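Flagellar basal body protein (Helicobacter pylori, PDB 5NPY) probably builds part of the flagellar hook, the curved extracellular joint that passes motor torque on to the filament. Local coordinates at residues V188-V193 with D362-A367. Sequence-based numbering, arbitrary orientation.
Sequences VLSTKV and DIYDKA
Ser190 OG accepts the backbone N-H of Tyr364 (OG to Tyr364 N 2.8 Å), and the same hydroxyl is hydrogen-bonded to Gln471 OE1 on strand 465-471. The chi1 of Ser190, -47°, sets OG anti to the carbonyl carbon and beside the residue's own N, whose N-H bonds the carbonyl O of Tyr364 at 2.9 Å, nearly straight at 168° and almost in line with the C=O. Tyr364 is thus held at both backbone polar groups by one serine, a residue small enough to let the chains meet and polar enough to stand in for a backbone acceptor. The same carbonyl O also has Leu189 CA at 3.5 Å in a C-H...O contact. Branched Leu189 spreads further: CD1 reaches Asp365 CA at 3.6 Å, while CD2 lies 3.9 Å from both CG and CE of Lys366, whose extended methylenes cross the leucine obliquely. Deeper in, Val193 CG2 and Ile363 CG2 touch at 4.0 Å, their side chains crossing at about a right angle; both residues are buried and beta-branched, which puts apolar methyls close to the backbone. The contact joins the loop leading into strand 192-198 to the end of strand 346-364 and the turn after it; the two strands belong to different sheets. Two adjacent hydrogen bonds tie the chains together here, and the buried serine hydroxyl has partners on both sheets, so directional bonding supplements apolar packing.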
# COMPACT_ATOMS: atom_id res chain seq x y z
N VAL A 188 13.86 4.78 8.10
CA VAL A 188 12.82 4.30 9.01
C VAL A 188 12.55 2.83 8.71
O VAL A 188 12.42 2.43 7.55
CB VAL A 188 11.52 5.13 8.88
CG1 VAL A 188 10.49 4.67 9.93
CG2 VAL A 188 11.80 6.60 9.03
N LEU A 189 12.45 2.03 9.77
CA LEU A 189 12.09 0.63 9.60
C LEU A 189 10.61 0.50 9.22
O LEU A 189 9.74 1.13 9.83
CB LEU A 189 12.38 -0.15 10.88
CG LEU A 189 11.85 -1.58 10.96
CD1 LEU A 189 12.41 -2.41 9.82
CD2 LEU A 189 12.18 -2.21 12.32
N SER A 190 10.34 -0.33 8.21
CA SER A 190 8.98 -0.60 7.77
C SER A 190 8.34 -1.55 8.78
O SER A 190 8.75 -2.70 8.89
CB SER A 190 8.97 -1.23 6.37
OG SER A 190 9.82 -0.54 5.44
N THR A 191 7.36 -1.06 9.54
CA THR A 191 6.60 -1.92 10.44
C THR A 191 5.13 -2.05 10.05
O THR A 191 4.38 -2.71 10.77
CB THR A 191 6.68 -1.41 11.88
OG1 THR A 191 6.03 -0.14 11.97
CG2 THR A 191 8.15 -1.30 12.31
N LYS A 192 4.72 -1.47 8.93
CA LYS A 192 3.29 -1.38 8.62
C LYS A 192 3.14 -1.19 7.13
O LYS A 192 3.57 -0.16 6.60
CB LYS A 192 2.65 -0.21 9.40
CG LYS A 192 1.14 -0.13 9.31
CD LYS A 192 0.59 1.05 10.12
CE LYS A 192 0.63 2.36 9.35
NZ LYS A 192 0.22 3.50 10.22
N VAL A 193 2.53 -2.15 6.44
CA VAL A 193 2.35 -2.07 5.00
C VAL A 193 0.89 -2.38 4.66
O VAL A 193 0.36 -3.43 5.06
CB VAL A 193 3.29 -3.04 4.26
CG1 VAL A 193 3.05 -3.00 2.75
CG2 VAL A 193 4.75 -2.72 4.62
N ASP A 362 8.49 -2.20 -1.96
CA ASP A 362 9.79 -1.90 -1.39
C ASP A 362 9.65 -1.65 0.10
O ASP A 362 8.87 -0.79 0.52
CB ASP A 362 10.42 -0.68 -2.07
CG ASP A 362 10.71 -0.89 -3.55
OD1 ASP A 362 10.71 0.12 -4.30
OD2 ASP A 362 10.95 -2.04 -3.97
N ILE A 363 10.42 -2.37 0.90
CA ILE A 363 10.44 -2.12 2.34
C ILE A 363 11.89 -2.00 2.79
O ILE A 363 12.82 -2.37 2.07
CB ILE A 363 9.70 -3.21 3.14
CG1 ILE A 363 10.44 -4.55 3.05
CG2 ILE A 363 8.24 -3.31 2.66
CD1 ILE A 363 9.93 -5.62 4.03
N TYR A 364 12.06 -1.45 3.99
CA TYR A 364 13.36 -0.99 4.46
C TYR A 364 13.58 -1.41 5.90
O TYR A 364 12.68 -1.30 6.73
CB TYR A 364 13.48 0.54 4.34
CG TYR A 364 13.11 1.01 2.96
CD1 TYR A 364 11.83 1.49 2.68
CD2 TYR A 364 14.03 0.95 1.93
CE1 TYR A 364 11.49 1.90 1.39
CE2 TYR A 364 13.70 1.35 0.64
CZ TYR A 364 12.43 1.83 0.38
OH TYR A 364 12.10 2.24 -0.90
N ASP A 365 14.81 -1.87 6.20
CA ASP A 365 15.19 -2.23 7.56
C ASP A 365 15.61 -0.97 8.33
O ASP A 365 15.49 0.16 7.83
CB ASP A 365 16.28 -3.31 7.55
CG ASP A 365 17.60 -2.84 6.93
OD1 ASP A 365 17.85 -1.63 6.75
OD2 ASP A 365 18.40 -3.72 6.60
N LYS A 366 16.09 -1.14 9.57
CA LYS A 366 16.50 0.02 10.36
C LYS A 366 17.65 0.79 9.69
O LYS A 366 17.80 2.00 9.92
CB LYS A 366 16.92 -0.41 11.76
CG LYS A 366 15.78 -0.82 12.65
CD LYS A 366 16.29 -1.36 13.97
CE LYS A 366 15.17 -1.98 14.78
NZ LYS A 366 15.63 -2.34 16.15
N ALA A 367 18.46 0.10 8.88
CA ALA A 367 19.58 0.74 8.19
C ALA A 367 19.16 1.42 6.90
O ALA A 367 19.97 2.17 6.34
CB ALA A 367 20.67 -0.29 7.89